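Side-chain contacts in mandelate racemase/muconate lactonizing enzyme family protein (Roseovarius nubinhibens ISM, PDB 3U4F), which probably acts as a magnesium-dependent hydro-lyase or racemase of the enolase superfamily, built as a dimer of two-domain subunits: residues Leu81-Leu84 with Leu85-Thr89; Ala309-Ser312 with Leu313-Phe317. All coordinates share one frame; numbering follows the deposited sequence.

Contact 1. Residues Leu81-Leu84 with Leu85-Thr89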
# COMPACT_ATOMS: atom_id res chain seq x y z
N LEU A 81 -4.96 15.00 16.61
CA LEU A 81 -4.92 13.63 16.14
C LEU A 81 -4.48 13.54 14.67
O LEU A 81 -3.76 12.62 14.28
CB LEU A 81 -6.28 12.96 16.38
CG LEU A 81 -6.34 11.46 16.11
CD1 LEU A 81 -5.15 10.75 16.79
CD2 LEU A 81 -7.65 10.88 16.60
N ASP A 82 -4.93 14.50 13.86
CA ASP A 82 -4.58 14.52 12.44
C ASP A 82 -3.07 14.61 12.24
O ASP A 82 -2.50 13.93 11.39
CB ASP A 82 -5.26 15.69 11.72
CG ASP A 82 -6.60 15.31 11.11
OD1 ASP A 82 -6.74 14.20 10.53
OD2 ASP A 82 -7.53 16.13 11.24
N ASP A 83 -2.41 15.45 13.05
CA ASP A 83 -0.96 15.59 12.93
C ASP A 83 -0.20 14.35 13.39
O ASP A 83 0.79 13.99 12.78
CB ASP A 83 -0.42 16.84 13.65
CG ASP A 83 1.08 17.03 13.41
OD1 ASP A 83 1.49 17.21 12.23
OD2 ASP A 83 1.84 16.95 14.40
N LEU A 84 -0.69 13.70 14.44
CA LEU A 84 -0.06 12.49 14.93
C LEU A 84 -0.21 11.33 13.93
O LEU A 84 0.74 10.58 13.72
CB LEU A 84 -0.63 12.10 16.30
CG LEU A 84 -0.11 10.87 17.03
CD1 LEU A 84 1.42 10.92 17.19
CD2 LEU A 84 -0.76 10.69 18.41
N LEU A 85 -1.39 11.19 13.32
CA LEU A 85 -1.58 10.23 12.23
C LEU A 85 -0.64 10.50 11.05
O LEU A 85 -0.09 9.55 10.46
CB LEU A 85 -3.05 10.22 11.77
CG LEU A 85 -4.03 9.71 12.82
CD1 LEU A 85 -5.48 10.09 12.44
CD2 LEU A 85 -3.89 8.17 13.04
N ASP A 86 -0.49 11.77 10.66
CA ASP A 86 0.42 12.12 9.57
C ASP A 86 1.83 11.66 9.93
O ASP A 86 2.55 11.15 9.09
CB ASP A 86 0.43 13.63 9.34
CG ASP A 86 -0.73 14.09 8.47
OD1 ASP A 86 -1.41 13.25 7.85
OD2 ASP A 86 -0.95 15.31 8.40
N LEU A 87 2.20 11.87 11.17
CA LEU A 87 3.52 11.45 11.64
C LEU A 87 3.75 9.97 11.52
O LEU A 87 4.82 9.55 11.09
CB LEU A 87 3.71 11.89 13.08
CG LEU A 87 4.05 13.38 13.21
CD1 LEU A 87 4.29 13.68 14.69
CD2 LEU A 87 5.28 13.77 12.38
N VAL A 88 2.76 9.17 11.90
CA VAL A 88 2.82 7.71 11.68
C VAL A 88 3.13 7.41 10.21
O VAL A 88 4.04 6.64 9.92
CB VAL A 88 1.50 7.00 12.10
CG1 VAL A 88 1.55 5.52 11.73
CG2 VAL A 88 1.23 7.16 13.62
N THR A 89 2.38 8.00 9.27
CA THR A 89 2.62 7.74 7.85
C THR A 89 4.00 8.20 7.39
O THR A 89 4.56 7.62 6.46
CB THR A 89 1.55 8.36 6.88
OG1 THR A 89 1.62 9.79 6.95
CG2 THR A 89 0.15 7.93 7.27

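Contact 2. Residues Ala309-Ser312 with Leu313-Phe317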
# COMPACT_ATOMS: atom_id res chain seq x y z
N ALA A 309 -19.05 -2.71 3.89
CA ALA A 309 -19.51 -3.92 3.24
C ALA A 309 -19.75 -5.15 4.15
O ALA A 309 -19.91 -6.27 3.66
CB ALA A 309 -18.60 -4.26 2.10
N ASN A 310 -19.72 -4.94 5.46
CA ASN A 310 -20.20 -5.98 6.35
C ASN A 310 -20.69 -5.31 7.62
O ASN A 310 -20.57 -4.08 7.77
CB ASN A 310 -19.12 -6.99 6.68
CG ASN A 310 -17.89 -6.34 7.19
OD1 ASN A 310 -17.88 -5.74 8.26
ND2 ASN A 310 -16.81 -6.46 6.43
N LEU A 311 -21.24 -6.13 8.51
CA LEU A 311 -21.81 -5.63 9.76
C LEU A 311 -20.90 -5.83 10.96
O LEU A 311 -21.37 -6.08 12.10
CB LEU A 311 -23.21 -6.23 10.01
CG LEU A 311 -24.22 -5.88 8.91
CD1 LEU A 311 -25.60 -6.60 9.10
CD2 LEU A 311 -24.32 -4.34 8.72
N SER A 312 -19.59 -5.74 10.72
CA SER A 312 -18.66 -5.37 11.78
C SER A 312 -18.97 -3.91 12.14
O SER A 312 -20.00 -3.38 11.70
CB SER A 312 -17.19 -5.49 11.34
OG SER A 312 -16.84 -4.48 10.41
N LEU A 313 -18.11 -3.24 12.90
CA LEU A 313 -18.40 -1.83 13.28
C LEU A 313 -18.28 -0.80 12.14
O LEU A 313 -18.69 0.35 12.29
CB LEU A 313 -17.56 -1.38 14.49
CG LEU A 313 -17.89 -2.09 15.81
CD1 LEU A 313 -16.95 -1.60 16.87
CD2 LEU A 313 -19.34 -1.77 16.19
N VAL A 314 -17.72 -1.21 11.00
CA VAL A 314 -17.56 -0.29 9.89
C VAL A 314 -18.89 0.36 9.50
O VAL A 314 -18.93 1.55 9.23
CB VAL A 314 -16.85 -0.96 8.67
CG1 VAL A 314 -17.76 -2.01 8.02
CG2 VAL A 314 -16.39 0.10 7.67
N THR A 315 -19.97 -0.40 9.56
CA THR A 315 -21.30 0.16 9.24
C THR A 315 -21.72 1.23 10.25
O THR A 315 -22.15 2.35 9.86
CB THR A 315 -22.31 -0.95 9.00
OG1 THR A 315 -21.85 -1.74 7.89
CG2 THR A 315 -23.67 -0.39 8.64
N LEU A 316 -21.57 0.92 11.54
CA LEU A 316 -21.88 1.88 12.60
C LEU A 316 -21.04 3.15 12.52
O LEU A 316 -21.56 4.27 12.67
CB LEU A 316 -21.73 1.23 13.99
CG LEU A 316 -22.05 2.13 15.20
CD1 LEU A 316 -23.50 2.73 15.09
CD2 LEU A 316 -21.89 1.32 16.48
N PHE A 317 -19.74 2.99 12.27
CA PHE A 317 -18.86 4.15 12.15
C PHE A 317 -19.34 5.06 11.02
O PHE A 317 -19.31 6.29 11.16
CB PHE A 317 -17.41 3.73 11.85
CG PHE A 317 -16.73 2.90 12.93
CD1 PHE A 317 -17.15 2.92 14.25
CD2 PHE A 317 -15.64 2.10 12.60
CE1 PHE A 317 -16.50 2.12 15.26
CE2 PHE A 317 -14.97 1.32 13.59
CZ PHE A 317 -15.38 1.35 14.91

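Contact 1. Residues Leu81-Leu84 with Leu85-Thr89
Leu-85 lies back along its own helix onto Leu-81, one turn earlier. Its CB sits 3.5 Å from Leu-81 O; CG, held beside the backbone N and anti to the carbonyl carbon (chi1 -65°), comes to 3.3 Å from the same Leu-81 O; and CD1 continues to Leu-81 CG at 4.0 Å, the two leucines crossing at a slant. That carbonyl oxygen is already taken by Leu-85 N at 2.9 Å, in a nearly straight bond (173° at the hydrogen). Leucine suits both places, since Leu-81 and Leu-85 also rest on Cys-288 of helix 287-299, while Leu-84 and Val-88 turn to Met-73 of helix 58-73.

Asp-86 CG folds back to 3.4 Å from Asp-82 O, and its OD1 forms a salt bridge with Arg-292. Asp-83 OD1 does the same with Arg-176 of the second subunit, and Asp-83 OD2 lies 4.1 Å from Leu-87 CD1. Leu-81, Leu-84, Leu-85 and Val-88 are thus buried against neighbouring helices, while the aspartates and Leu-87 border on the two arginines; with Asp-83 OD1 and Asp-86 OD2 4.9 Å apart, these probably offset the mutual repulsion of the carboxylates, one of them across the dimer interface.

Contact 2. Residues Ala309-Ser312 with Leu313-Phe317
A threonine hydroxyl of the first helical turn reaches back five residues to a loop carbonyl: Thr-315 OG1 donates to Asn-310 O at 2.7 Å, approaching 32° out of the carbonyl plane. With OG1 beside the backbone N (chi1 -60°), the hydroxyl turns toward the loop, and Leu-311 CD2 packs against it and against Thr-315 CB and CG2, each carbon 4.0 Å from that CD2. Threonine suits this place because it offers a donor and a methyl together.

Ser-312 is the N-cap. Its OG accepts a weak but straight bond from Val-314 N (3.4 Å, 172°) and donates to Asn-310 OD1 at 2.7 Å, in the carbonyl plane. Serine suits the cap because one small hydroxyl can do both. Ser-312 N reaches the same OD1 at 3.0 Å on a lone pair, which makes an Asx turn. Two donors thus fix the amide oxygen, while ND2 bonds to Thr-55 and Tyr-56, asparagine suiting the buried place by offering acceptor and donor at once. Val-314 CG1 lies 3.7 Å from Asn-310 OD1, the side chains crossing at about a right angle. A leucine in place of Asn-310 would probably leave Ser-312 N without its side-chain acceptor, deprive the capping hydroxyl of one partner, and leave Thr-55 and Tyr-56 without the amide's N-H groups.

Gln-52, at the end of strand 48-52, bonds to both Ser-312 OG and Leu-313 N. Beyond the cap, Val-314 and Phe-317 pack on helix 281-284, while Leu-311 and Thr-315 meet strand 332-335 of the barrel through Phe-334 and Leu-332.

Contacts 1 and 2 do not touch: their centres are 24 Å apart, their nearest atoms about 12 Å. They fall in the two parts typical of the enolase superfamily, 81-89 in the N-terminal domain and 309-317 in the barrel. Contact 1 lies away from the barrel's metal and guanidine sites, but through Arg-176 of the second subunit it takes part in dimer assembly. Contact 2 begins beside the active site: the side chain of Ala-309 is about 4 Å from the guanidine bound there, about 6 Å from the side chain of Glu-257 and about 7 Å from the magnesium ion that Glu-257 holds with Asp-205 and Glu-231. The capped turn carries the chain from there into helix 313-322.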